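Local coordinates for protein catalase (Pseudomonas syringae, PDB 1M7S) that decomposes hydrogen peroxide into water and oxygen with a heme cofactor, protecting the cell from peroxide damage, at residues Phe130-Ile135 / Thr407-Phe412; Ala168-Thr173 / Thr276-Asp281; Gly192-Lys197 / Gln326-Ser331; Val205-Phe210 / Pro319-Leu324. All blocks are in the same frame, centred on the assembly; numbering follows the deposited sequence.

In the fold
Contacts 3 and 4 both touch the heme, their centres about 7 Å apart, because strands 190-199 and 205-214 are sheet neighbours and both contacts use helix 323-339. Contact 3 places R328 over the heme and close to Y332, the probable axial ligand; contact 4 shapes the start of the same helix. Contacts 1 and 2, centres about 10 Å apart, join the barrel domain to the approach of the C-terminal helices. Segment 130-135 also packs on contact 4, I131 O lying 3.5 Å from L324 CD2. K277 of contact 2 is a further tie: its NZ lies 2.9 Å from E409 O of contact 1, while its carbonyl O lies 2.8 Å from K209 NZ of contact 4.

Contact 1. Residues Phe130-Ile135 / Thr407-Phe412; sequences FIRDAI and TREQNF
R132, in the loop between strand 117-124 and helix 137-144, reaches E409 and N411 in the loop that leads into helix 413-421, so the contact joins the heme-bearing barrel domain to the entrance of the C-terminal helical region. Its guanidinium is the whole of the barrel-side contribution. NH2 forms a salt bridge with E409 OE1 at 2.9 Å, meeting the carboxylate on its anti side with the two planes 75° apart. NH1 gives a hydrogen bond to N411 OD1, also 2.9 Å long and arriving almost in line with the amide C=O. An arginine suits this place because its two terminal nitrogens can serve a carboxylate and an amide at once, and NH1 also forms a salt bridge with D274, a second carboxylate beside the cation.

The chi1 of 56° sets CG of R132 between its backbone N and carbonyl carbon, and a bend at chi3 then carries the guanidinium across to the other loop. There the acceptors hold each other: N411 ND2 donates to E409 OE1 over 3.2 Å, from the face opposite that used by R132 NH2. One carboxylate oxygen is thus gripped by two donors. Next to R132, D133 makes an Asx turn, its OD1 accepting from I135 N at 2.9 Å, and the same oxygen bonds S18 OG of the second subunit. Between them, A134 touches the heme.

Contact 2. Residues Ala168-Thr173 / Thr276-Asp281; sequences ATRTLT and TKIWPD
R170 of helix 169-176 stretches over T276 and I278, and the close packing is all along this one side chain. The arginine leaves the helix almost straight, its chi1 of -175° placing CG opposite the backbone N and the chain staying extended as far as NE, and it lies across the loop of 276-281. Its CD comes within 3.3 Å of the carbonyl O of T276, at the point where the two backbones are nearest, R170 CA and T276 CA being 7.1 Å apart. Farther out, I278 CG2 sits over one face of the guanidinium, toward its rim, with 3.4 Å between that methyl and R170 NH2; I278 CD1 is 3.6 Å from the same nitrogen. The flat face of a guanidinium accepts a branched aliphatic group readily while its edge stays available for polar partners, and here NH1 bonds T128 OG1.

The loop belongs to the connection between barrel strands 252-260 and 284-295, so the contact presses an interstrand loop against a helix that packs in turn on helices 413-421 and 443-456 of the C-terminal region. Within helix 169-176, T173 OG1 returns a 2.8 Å bond to T169 O, a common way for threonine to bury its hydroxyl in a helix. T276 OG1 is held by D274 and, weakly, by K277 NZ at 3.2 Å.

Toward solvent the contact thins out: I278 is itself only partly buried, and beyond it P280 and D281 are exposed and add nothing to the packing on 168-173.

Contact 3. Residues Gly192-Lys197 / Gln326-Ser331; sequences GVHAYK and QGRVFS. With HEM (protoporphyrin IX containing Fe), chain E.
H194 and R328 meet through one hydrogen bond that joins the strand 190-199 region to helix 323-339 on the proximal side of the heme. R328 NH1 donates to H194 NE2 over 2.9 Å, with an N-H...acceptor angle of 148°. The donor lies close to the imidazole plane (6° from it), where the nitrogen can accept, and the ring and guanidinium planes are 38° apart. H194 ND1, in turn, is bonded to D322.

A second polar link runs through water 1. This water donates to G192 O at 2.6 Å and accepts from Y196 OH and from R328 NH1, the latter at 3.0 Å. The buried phenol and the backbone carbonyl of G192 are thereby drawn into the same network as the arginine.

Packing against the heme supplies the rest. The guanidinium of R328 lies face-on over the edge of pyrrole ring B, its NH2 3.2 Å from heme C1B, on the face opposite to water 2, which binds the iron at 2.5 Å. The nonpolar contacts come from V193, whose CG1 packs on vinyl carbon CBB at 3.5 Å, and from G327, which, lacking a side chain, lets vinyl carbon CBC come close to the helix backbone.

The chemistry is that of the proximal side of heme catalases: R328 NH2 also bonds the OH atom of Y332, probably the axial iron ligand. With NE2 of H194 accepting and ND1 facing the carboxylate of D322, the chain D322-H194-R328-Y332 probably fixes the arginine; its positive charge beside the ligand oxygen would be expected to influence the bond to iron.

Contact 4. Residues Val205-Phe210 / Pro319-Leu324; sequences VHYVKF and PSEDRL. With HEM (protoporphyrin IX containing Fe), chain E.
Y207 and E321 are brought together by two torsions: in the tyrosine CG stands anti to the carbonyl carbon (chi1 -73°), turning the phenol off strand 205-214 toward the loop, and in the glutamate a bend at chi2 (72°) folds the carboxylate back to meet it. Y207 OH donates to E321 OE1 over 2.7 Å, on the syn side of the carboxylate, whose plane stands nearly perpendicular to the ring. The other oxygen, OE2, forms a salt bridge with K197 on the adjoining strand, so the buried carboxylate has a partner for each oxygen. Along the ring edge, Y207 CE2 lies 3.6 Å from S320 CB; the small serine lets the loop approach the phenol this closely.

These residues belong to the turn between strand 317-319, at one border of the barrel sheet, and helix 323-339, which carries the proximal heme residues. S320 begins it with an ST turn, its OG accepting from D322 N at 3.3 Å and bonding A195 O as well. D322 then serves as N-cap: OD1 accepts from L324 N at 2.9 Å and satisfies an amide of the first turn, as an aspartate suits well. With the helix started in this way, L324 CD1 reaches the heme methyl CMC at 3.4 Å and contributes a branched aliphatic wall to the cofactor pocket. Next to it, R323 NH2 bonds the carbonyl O of A23 of the second subunit.

Contact 1. Residues Phe130-Ile135 / Thr407-Phe412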
# COMPACT_ATOMS: atom_id res chain seq x y z
N PHE A 130 -3.30 14.62 28.95
CA PHE A 130 -2.62 13.87 29.99
C PHE A 130 -1.12 14.09 29.98
O PHE A 130 -0.50 13.83 31.03
CB PHE A 130 -2.91 12.37 29.80
CG PHE A 130 -4.38 12.08 29.62
CD1 PHE A 130 -4.95 11.96 28.36
CD2 PHE A 130 -5.15 11.79 30.73
CE1 PHE A 130 -6.29 11.66 28.21
CE2 PHE A 130 -6.49 11.46 30.60
CZ PHE A 130 -7.07 11.41 29.34
N ILE A 131 -0.55 14.38 28.80
CA ILE A 131 0.91 14.48 28.78
C ILE A 131 1.34 15.82 28.18
O ILE A 131 0.43 16.47 27.67
CB ILE A 131 1.55 13.35 27.93
CG1 ILE A 131 0.89 13.29 26.57
CG2 ILE A 131 1.47 12.03 28.70
CD1 ILE A 131 1.58 12.36 25.55
N ARG A 132 2.61 16.20 28.33
CA ARG A 132 2.94 17.53 27.79
C ARG A 132 4.01 17.53 26.73
O ARG A 132 4.47 18.64 26.38
CB ARG A 132 3.35 18.42 29.00
CG ARG A 132 4.50 17.81 29.79
CD ARG A 132 5.04 18.78 30.82
NE ARG A 132 4.13 19.34 31.80
CZ ARG A 132 4.27 19.08 33.11
NH1 ARG A 132 3.47 19.72 33.96
NH2 ARG A 132 5.19 18.19 33.51
N ASP A 133 4.48 16.33 26.32
CA ASP A 133 5.51 16.29 25.29
C ASP A 133 5.13 15.19 24.33
O ASP A 133 4.84 14.10 24.82
CB ASP A 133 6.93 16.12 25.88
CG ASP A 133 8.04 16.28 24.86
OD1 ASP A 133 7.96 15.65 23.77
OD2 ASP A 133 9.07 17.01 25.08
N ALA A 134 5.09 15.42 23.04
CA ALA A 134 4.68 14.42 22.05
C ALA A 134 5.58 13.22 21.97
O ALA A 134 5.08 12.15 21.55
CB ALA A 134 4.54 15.08 20.67
N ILE A 135 6.84 13.28 22.46
CA ILE A 135 7.62 12.04 22.47
C ILE A 135 6.95 10.96 23.33
O ILE A 135 7.22 9.77 23.14
CB ILE A 135 9.07 12.39 22.88
CG1 ILE A 135 10.07 11.34 22.39
CG2 ILE A 135 9.20 12.61 24.40
CD1 ILE A 135 11.48 11.91 22.40
N THR A 407 10.39 24.08 32.90
CA THR A 407 10.83 24.47 34.23
C THR A 407 9.76 24.76 35.27
O THR A 407 10.12 25.02 36.44
CB THR A 407 11.71 25.73 34.11
OG1 THR A 407 11.02 26.77 33.40
CG2 THR A 407 13.00 25.40 33.38
N ARG A 408 8.50 24.89 34.92
CA ARG A 408 7.43 25.10 35.89
C ARG A 408 6.44 23.93 35.70
O ARG A 408 6.01 23.82 34.55
CB ARG A 408 6.68 26.40 35.55
CG ARG A 408 7.46 27.65 35.98
CD ARG A 408 6.76 28.91 35.43
NE ARG A 408 6.94 29.00 33.98
CZ ARG A 408 6.52 29.93 33.15
NH1 ARG A 408 5.81 30.94 33.59
NH2 ARG A 408 6.78 29.82 31.83
N GLU A 409 6.24 23.05 36.67
CA GLU A 409 5.28 21.96 36.36
C GLU A 409 3.92 22.10 37.00
O GLU A 409 2.90 21.70 36.39
CB GLU A 409 5.92 20.67 36.88
CG GLU A 409 7.11 20.19 36.03
CD GLU A 409 7.40 18.75 36.40
OE1 GLU A 409 6.68 17.80 36.01
OE2 GLU A 409 8.39 18.56 37.16
N GLN A 410 3.89 22.50 38.28
CA GLN A 410 2.62 22.63 39.04
C GLN A 410 1.64 21.50 38.71
O GLN A 410 0.51 21.69 38.24
CB GLN A 410 2.03 24.01 38.73
CG GLN A 410 0.91 24.34 39.73
CD GLN A 410 0.12 25.55 39.26
OE1 GLN A 410 -0.88 25.48 38.54
NE2 GLN A 410 0.66 26.72 39.69
N ASN A 411 2.04 20.25 39.01
CA ASN A 411 1.21 19.13 38.56
C ASN A 411 -0.06 18.85 39.30
O ASN A 411 -0.84 18.03 38.77
CB ASN A 411 2.02 17.81 38.59
CG ASN A 411 3.17 17.85 37.60
OD1 ASN A 411 3.07 18.33 36.46
ND2 ASN A 411 4.28 17.35 38.07
N PHE A 412 -0.27 19.41 40.47
CA PHE A 412 -1.44 19.03 41.27
C PHE A 412 -2.46 20.13 41.54
O PHE A 412 -3.61 19.81 41.88
CB PHE A 412 -0.95 18.43 42.62
CG PHE A 412 0.17 17.44 42.43
CD1 PHE A 412 1.48 17.78 42.73
CD2 PHE A 412 -0.09 16.21 41.84
CE1 PHE A 412 2.53 16.89 42.49
CE2 PHE A 412 0.97 15.32 41.63
CZ PHE A 412 2.27 15.65 41.95

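Contact 2. Residues Ala168-Thr173 / Thr276-Asp281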
# COMPACT_ATOMS: atom_id res chain seq x y z
N ALA A 168 -0.30 14.02 34.45
CA ALA A 168 -1.62 13.51 34.02
C ALA A 168 -2.77 13.59 35.02
O ALA A 168 -3.94 13.42 34.68
CB ALA A 168 -1.46 12.04 33.70
N THR A 169 -2.49 14.08 36.24
CA THR A 169 -3.47 14.12 37.30
C THR A 169 -4.70 14.94 36.95
O THR A 169 -5.85 14.48 37.16
CB THR A 169 -2.85 14.61 38.63
OG1 THR A 169 -1.68 13.81 38.85
CG2 THR A 169 -3.73 14.50 39.88
N ARG A 170 -4.50 16.14 36.39
CA ARG A 170 -5.72 16.95 36.11
C ARG A 170 -6.58 16.28 35.05
O ARG A 170 -7.81 16.18 35.20
CB ARG A 170 -5.21 18.34 35.62
CG ARG A 170 -6.38 19.33 35.41
CD ARG A 170 -5.92 20.52 34.54
NE ARG A 170 -7.01 21.50 34.66
CZ ARG A 170 -8.23 21.55 34.13
NH1 ARG A 170 -8.67 20.72 33.20
NH2 ARG A 170 -9.00 22.56 34.56
N THR A 171 -6.01 15.83 33.94
CA THR A 171 -6.85 15.22 32.90
C THR A 171 -7.40 13.86 33.26
O THR A 171 -8.51 13.50 32.83
CB THR A 171 -6.17 15.27 31.52
OG1 THR A 171 -5.75 16.66 31.37
CG2 THR A 171 -7.11 14.91 30.39
N LEU A 172 -6.73 13.03 34.07
CA LEU A 172 -7.34 11.81 34.57
C LEU A 172 -8.53 12.13 35.46
O LEU A 172 -9.51 11.39 35.50
CB LEU A 172 -6.32 10.99 35.41
CG LEU A 172 -5.24 10.38 34.50
CD1 LEU A 172 -4.12 9.89 35.41
CD2 LEU A 172 -5.91 9.27 33.68
N THR A 173 -8.52 13.26 36.14
CA THR A 173 -9.68 13.69 36.97
C THR A 173 -10.83 13.99 36.05
O THR A 173 -11.96 13.49 36.29
CB THR A 173 -9.27 14.96 37.77
OG1 THR A 173 -8.25 14.53 38.67
CG2 THR A 173 -10.38 15.61 38.58
N THR A 276 -1.12 20.39 29.86
CA THR A 276 -1.86 19.95 31.02
C THR A 276 -2.46 21.09 31.82
O THR A 276 -3.11 20.85 32.84
CB THR A 276 -0.96 19.10 31.96
OG1 THR A 276 0.08 19.88 32.60
CG2 THR A 276 -0.45 17.94 31.15
N LYS A 277 -2.48 22.33 31.27
CA LYS A 277 -3.00 23.44 32.02
C LYS A 277 -4.04 24.28 31.28
O LYS A 277 -3.95 24.50 30.07
CB LYS A 277 -1.80 24.45 32.28
CG LYS A 277 -0.68 23.90 33.16
CD LYS A 277 -1.13 23.72 34.61
CE LYS A 277 0.05 23.28 35.48
NZ LYS A 277 0.31 21.83 35.13
N ILE A 278 -5.00 24.76 32.07
CA ILE A 278 -5.94 25.76 31.55
C ILE A 278 -5.37 27.13 31.97
O ILE A 278 -4.40 27.16 32.73
CB ILE A 278 -7.35 25.62 32.13
CG1 ILE A 278 -7.40 25.80 33.65
CG2 ILE A 278 -7.94 24.25 31.78
CD1 ILE A 278 -8.82 26.15 34.12
N TRP A 279 -5.93 28.22 31.51
CA TRP A 279 -5.48 29.55 31.97
C TRP A 279 -6.66 30.12 32.79
O TRP A 279 -7.62 30.62 32.20
CB TRP A 279 -5.22 30.45 30.77
CG TRP A 279 -4.11 30.08 29.85
CD1 TRP A 279 -3.10 29.16 30.04
CD2 TRP A 279 -3.81 30.73 28.61
NE1 TRP A 279 -2.24 29.16 28.98
CE2 TRP A 279 -2.66 30.14 28.08
CE3 TRP A 279 -4.46 31.75 27.88
CZ2 TRP A 279 -2.11 30.49 26.86
CZ3 TRP A 279 -3.88 32.13 26.67
CH2 TRP A 279 -2.75 31.51 26.15
N PRO A 280 -6.62 29.93 34.09
CA PRO A 280 -7.74 30.18 34.96
C PRO A 280 -8.27 31.60 34.98
O PRO A 280 -9.50 31.73 35.05
CB PRO A 280 -7.33 29.79 36.40
CG PRO A 280 -6.00 29.12 36.20
CD PRO A 280 -5.49 29.31 34.79
N ASP A 281 -7.42 32.60 34.97
CA ASP A 281 -8.00 33.96 35.08
C ASP A 281 -7.95 34.82 33.84
O ASP A 281 -8.42 35.98 33.91
CB ASP A 281 -7.34 34.64 36.30
CG ASP A 281 -7.41 33.78 37.54
OD1 ASP A 281 -8.53 33.48 38.00
OD2 ASP A 281 -6.33 33.32 38.01

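Contact 3. Residues Gly192-Lys197 / Gln326-Ser331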
# COMPACT_ATOMS: atom_id res chain seq x y z
N GLY A 192 -9.21 23.86 21.95
CA GLY A 192 -8.01 23.63 21.16
C GLY A 192 -6.93 22.96 21.99
O GLY A 192 -6.05 22.33 21.40
N VAL A 193 -7.04 23.06 23.30
CA VAL A 193 -6.10 22.61 24.31
C VAL A 193 -4.85 23.50 24.33
O VAL A 193 -4.63 24.20 25.34
CB VAL A 193 -5.73 21.13 24.21
CG1 VAL A 193 -4.79 20.74 25.32
CG2 VAL A 193 -7.02 20.29 24.34
N HIS A 194 -4.08 23.51 23.28
CA HIS A 194 -2.86 24.31 23.24
C HIS A 194 -3.15 25.79 23.00
O HIS A 194 -4.14 26.11 22.38
CB HIS A 194 -2.05 23.92 21.98
CG HIS A 194 -1.98 22.45 21.74
ND1 HIS A 194 -1.28 21.65 22.61
CD2 HIS A 194 -2.54 21.65 20.79
CE1 HIS A 194 -1.39 20.38 22.19
NE2 HIS A 194 -2.12 20.37 21.10
N ALA A 195 -2.17 26.62 23.35
CA ALA A 195 -2.16 27.99 22.89
C ALA A 195 -1.62 27.90 21.44
O ALA A 195 -0.69 27.13 21.16
CB ALA A 195 -1.10 28.79 23.66
N TYR A 196 -2.28 28.61 20.53
CA TYR A 196 -1.87 28.74 19.16
C TYR A 196 -1.28 30.19 19.06
O TYR A 196 -1.57 30.98 19.95
CB TYR A 196 -3.02 28.65 18.16
CG TYR A 196 -3.35 27.18 17.91
CD1 TYR A 196 -4.07 26.47 18.86
CD2 TYR A 196 -2.91 26.52 16.77
CE1 TYR A 196 -4.36 25.12 18.68
CE2 TYR A 196 -3.23 25.17 16.56
CZ TYR A 196 -3.93 24.49 17.53
OH TYR A 196 -4.23 23.15 17.39
N LYS A 197 -0.47 30.39 18.06
CA LYS A 197 0.14 31.72 17.92
C LYS A 197 -0.56 32.41 16.76
O LYS A 197 -0.51 31.93 15.62
CB LYS A 197 1.64 31.52 17.70
CG LYS A 197 2.54 32.64 17.30
CD LYS A 197 3.92 32.26 16.77
CE LYS A 197 4.71 31.32 17.68
NZ LYS A 197 6.16 31.36 17.28
N GLN A 326 3.82 20.74 18.91
CA GLN A 326 4.90 20.61 17.97
C GLN A 326 4.90 19.22 17.33
O GLN A 326 5.02 19.08 16.10
CB GLN A 326 6.24 20.90 18.67
CG GLN A 326 6.39 22.38 19.13
CD GLN A 326 6.89 23.18 17.92
OE1 GLN A 326 7.84 22.79 17.27
NE2 GLN A 326 6.26 24.33 17.60
N GLY A 327 4.80 18.17 18.14
CA GLY A 327 4.69 16.81 17.57
C GLY A 327 3.47 16.60 16.69
O GLY A 327 3.54 15.86 15.67
N ARG A 328 2.36 17.25 17.03
CA ARG A 328 1.10 17.10 16.28
C ARG A 328 1.22 17.76 14.91
O ARG A 328 0.65 17.25 13.95
CB ARG A 328 -0.07 17.69 17.04
CG ARG A 328 -0.32 17.06 18.41
CD ARG A 328 -1.53 17.77 19.08
NE ARG A 328 -2.73 17.35 18.35
CZ ARG A 328 -3.82 18.13 18.34
NH1 ARG A 328 -3.77 19.31 19.00
NH2 ARG A 328 -4.90 17.73 17.72
N VAL A 329 2.08 18.79 14.80
CA VAL A 329 2.30 19.39 13.46
C VAL A 329 2.88 18.39 12.48
O VAL A 329 2.60 18.40 11.28
CB VAL A 329 3.17 20.65 13.62
CG1 VAL A 329 3.56 21.25 12.29
CG2 VAL A 329 2.31 21.66 14.40
N PHE A 330 3.62 17.40 12.94
CA PHE A 330 4.22 16.37 12.13
C PHE A 330 3.27 15.17 11.95
O PHE A 330 3.14 14.61 10.82
CB PHE A 330 5.55 15.87 12.79
CG PHE A 330 6.04 14.63 12.04
CD1 PHE A 330 6.59 14.76 10.78
CD2 PHE A 330 5.92 13.36 12.58
CE1 PHE A 330 7.02 13.65 10.07
CE2 PHE A 330 6.32 12.24 11.88
CZ PHE A 330 6.86 12.38 10.61
N SER A 331 2.75 14.70 13.07
CA SER A 331 2.09 13.37 13.05
C SER A 331 0.83 13.16 12.24
O SER A 331 0.58 12.06 11.70
CB SER A 331 1.81 13.01 14.54
OG SER A 331 1.16 11.75 14.51
CHA HEM E . -6.37 12.06 15.75
CHB HEM E . -7.16 15.44 19.13
CHC HEM E . -2.70 14.74 20.85
CHD HEM E . -1.61 12.12 16.90
C1A HEM E . -6.96 13.03 16.53
C2A HEM E . -8.36 13.49 16.38
C3A HEM E . -8.58 14.42 17.31
C4A HEM E . -7.35 14.55 18.08
CMA HEM E . -9.84 15.24 17.58
CAA HEM E . -9.29 12.93 15.29
CBA HEM E . -9.45 13.87 14.04
CGA HEM E . -10.56 13.28 13.13
O1A HEM E . -10.12 12.85 12.03
O2A HEM E . -11.70 13.38 13.62
C1B HEM E . -6.02 15.57 19.87
C2B HEM E . -5.80 16.55 20.93
C3B HEM E . -4.56 16.34 21.42
C4B HEM E . -3.98 15.26 20.68
CMB HEM E . -6.86 17.57 21.37
CAB HEM E . -3.80 17.04 22.55
CBB HEM E . -4.02 18.28 22.93
C1C HEM E . -2.01 14.07 19.87
C2C HEM E . -0.57 13.94 19.81
C3C HEM E . -0.26 13.24 18.71
C4C HEM E . -1.51 12.87 18.08
CMC HEM E . 0.44 14.57 20.81
CAC HEM E . 1.10 12.82 18.13
CBC HEM E . 2.20 13.61 18.15
C1D HEM E . -2.84 11.83 16.30
C2D HEM E . -2.99 10.98 15.13
C3D HEM E . -4.29 10.96 14.81
C4D HEM E . -4.99 11.79 15.76
CMD HEM E . -1.80 10.27 14.47
CAD HEM E . -4.98 10.21 13.63
CBD HEM E . -5.16 11.21 12.43
CGD HEM E . -5.64 10.54 11.15
O1D HEM E . -6.25 11.31 10.32
O2D HEM E . -5.44 9.33 10.90
NA HEM E . -6.41 13.67 17.61
NB HEM E . -4.88 14.80 19.72
NC HEM E . -2.57 13.38 18.82
ND HEM E . -4.07 12.35 16.62
FE HEM E . -4.46 13.60 18.15
O HOH W 1 -5.62 21.71 18.87
O HOH W 2 -5.10 12.20 20.14

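Contact 4. Residues Val205-Phe210 / Pro319-Leu324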
# COMPACT_ATOMS: atom_id res chain seq x y z
N VAL A 205 2.98 38.92 17.46
CA VAL A 205 2.37 37.63 17.84
C VAL A 205 1.60 37.71 19.13
O VAL A 205 1.93 38.43 20.07
CB VAL A 205 3.66 36.76 17.95
CG1 VAL A 205 3.55 35.66 18.96
CG2 VAL A 205 4.01 36.22 16.55
N HIS A 206 0.54 36.91 19.30
CA HIS A 206 -0.21 36.76 20.51
C HIS A 206 -0.45 35.23 20.70
O HIS A 206 -0.54 34.57 19.68
CB HIS A 206 -1.57 37.42 20.58
CG HIS A 206 -1.52 38.92 20.68
ND1 HIS A 206 -1.19 39.67 19.56
CD2 HIS A 206 -1.77 39.77 21.69
CE1 HIS A 206 -1.23 40.97 19.89
NE2 HIS A 206 -1.58 41.05 21.16
N TYR A 207 -0.46 34.78 21.95
CA TYR A 207 -0.76 33.36 22.19
C TYR A 207 -2.23 33.26 22.53
O TYR A 207 -2.75 33.96 23.42
CB TYR A 207 0.14 32.83 23.32
CG TYR A 207 1.57 32.67 22.86
CD1 TYR A 207 2.54 33.65 23.13
CD2 TYR A 207 1.96 31.56 22.12
CE1 TYR A 207 3.84 33.49 22.70
CE2 TYR A 207 3.27 31.39 21.69
CZ TYR A 207 4.21 32.38 21.96
OH TYR A 207 5.51 32.25 21.53
N VAL A 208 -2.94 32.35 21.87
CA VAL A 208 -4.39 32.29 22.10
C VAL A 208 -4.88 30.87 22.34
O VAL A 208 -4.47 29.95 21.61
CB VAL A 208 -5.05 32.81 20.78
CG1 VAL A 208 -6.54 32.71 20.88
CG2 VAL A 208 -4.65 34.25 20.46
N LYS A 209 -5.81 30.71 23.26
CA LYS A 209 -6.51 29.45 23.45
C LYS A 209 -7.92 29.59 22.85
O LYS A 209 -8.55 30.64 22.91
CB LYS A 209 -6.57 29.10 24.91
CG LYS A 209 -5.24 28.48 25.34
CD LYS A 209 -5.49 27.91 26.75
CE LYS A 209 -4.20 27.24 27.20
NZ LYS A 209 -4.41 25.87 27.66
N PHE A 210 -8.43 28.54 22.21
CA PHE A 210 -9.75 28.52 21.60
C PHE A 210 -10.71 27.62 22.35
O PHE A 210 -10.35 26.51 22.78
CB PHE A 210 -9.67 27.94 20.17
CG PHE A 210 -8.90 28.77 19.20
CD1 PHE A 210 -9.51 29.88 18.59
CD2 PHE A 210 -7.60 28.49 18.87
CE1 PHE A 210 -8.80 30.66 17.70
CE2 PHE A 210 -6.90 29.24 17.96
CZ PHE A 210 -7.49 30.35 17.36
N PRO A 319 1.54 27.38 14.95
CA PRO A 319 1.75 26.62 16.17
C PRO A 319 2.60 27.39 17.19
O PRO A 319 3.48 28.19 16.83
CB PRO A 319 2.50 25.35 15.76
CG PRO A 319 3.16 25.77 14.49
CD PRO A 319 2.42 26.93 13.84
N SER A 320 2.25 27.23 18.47
CA SER A 320 3.06 27.82 19.54
C SER A 320 4.15 26.78 19.85
O SER A 320 4.17 25.71 19.21
CB SER A 320 2.19 28.04 20.77
OG SER A 320 1.89 26.71 21.27
N GLU A 321 5.01 27.04 20.83
CA GLU A 321 6.08 26.16 21.23
C GLU A 321 5.66 25.12 22.24
O GLU A 321 6.52 24.41 22.80
CB GLU A 321 7.29 26.99 21.76
CG GLU A 321 7.88 27.89 20.65
CD GLU A 321 6.97 29.06 20.30
OE1 GLU A 321 6.24 29.68 21.14
OE2 GLU A 321 6.87 29.41 19.09
N ASP A 322 4.36 24.91 22.45
CA ASP A 322 3.85 23.86 23.32
C ASP A 322 4.44 22.58 22.74
O ASP A 322 4.22 22.27 21.56
CB ASP A 322 2.32 23.86 23.24
CG ASP A 322 1.55 22.72 23.84
OD1 ASP A 322 2.03 21.56 23.80
OD2 ASP A 322 0.44 22.98 24.37
N ARG A 323 5.17 21.83 23.56
CA ARG A 323 5.84 20.66 23.05
C ARG A 323 4.98 19.48 22.63
O ARG A 323 5.47 18.67 21.82
CB ARG A 323 6.82 20.16 24.15
CG ARG A 323 7.92 21.21 24.25
CD ARG A 323 8.91 20.75 25.32
NE ARG A 323 9.81 21.86 25.69
CZ ARG A 323 10.70 21.72 26.70
NH1 ARG A 323 10.82 20.60 27.37
NH2 ARG A 323 11.50 22.75 26.93
N LEU A 324 3.75 19.40 23.04
CA LEU A 324 2.83 18.38 22.59
C LEU A 324 2.33 18.78 21.19
O LEU A 324 2.24 17.96 20.25
CB LEU A 324 1.64 18.35 23.59
CG LEU A 324 0.76 17.11 23.44
CD1 LEU A 324 1.55 15.85 23.75
CD2 LEU A 324 -0.45 17.27 24.34
CHA HEM E . -6.37 12.06 15.75
CHB HEM E . -7.16 15.44 19.13
CHC HEM E . -2.70 14.74 20.85
CHD HEM E . -1.61 12.12 16.90
C1A HEM E . -6.96 13.03 16.53
C2A HEM E . -8.36 13.49 16.38
C3A HEM E . -8.58 14.42 17.31
C4A HEM E . -7.35 14.55 18.08
CMA HEM E . -9.84 15.24 17.58
CAA HEM E . -9.29 12.93 15.29
CBA HEM E . -9.45 13.87 14.04
CGA HEM E . -10.56 13.28 13.13
O1A HEM E . -10.12 12.85 12.03
O2A HEM E . -11.70 13.38 13.62
C1B HEM E . -6.02 15.57 19.87
C2B HEM E . -5.80 16.55 20.93
C3B HEM E . -4.56 16.34 21.42
C4B HEM E . -3.98 15.26 20.68
CMB HEM E . -6.86 17.57 21.37
CAB HEM E . -3.80 17.04 22.55
CBB HEM E . -4.02 18.28 22.93
C1C HEM E . -2.01 14.07 19.87
C2C HEM E . -0.57 13.94 19.81
C3C HEM E . -0.26 13.24 18.71
C4C HEM E . -1.51 12.87 18.08
CMC HEM E . 0.44 14.57 20.81
CAC HEM E . 1.10 12.82 18.13
CBC HEM E . 2.20 13.61 18.15
C1D HEM E . -2.84 11.83 16.30
C2D HEM E . -2.99 10.98 15.13
C3D HEM E . -4.29 10.96 14.81
C4D HEM E . -4.99 11.79 15.76
CMD HEM E . -1.80 10.27 14.47
CAD HEM E . -4.98 10.21 13.63
CBD HEM E . -5.16 11.21 12.43
CGD HEM E . -5.64 10.54 11.15
O1D HEM E . -6.25 11.31 10.32
O2D HEM E . -5.44 9.33 10.90
NA HEM E . -6.41 13.67 17.61
NB HEM E . -4.88 14.80 19.72
NC HEM E . -2.57 13.38 18.82
ND HEM E . -4.07 12.35 16.62
FE HEM E . -4.46 13.60 18.15
O HOH W 2 -5.10 12.20 20.14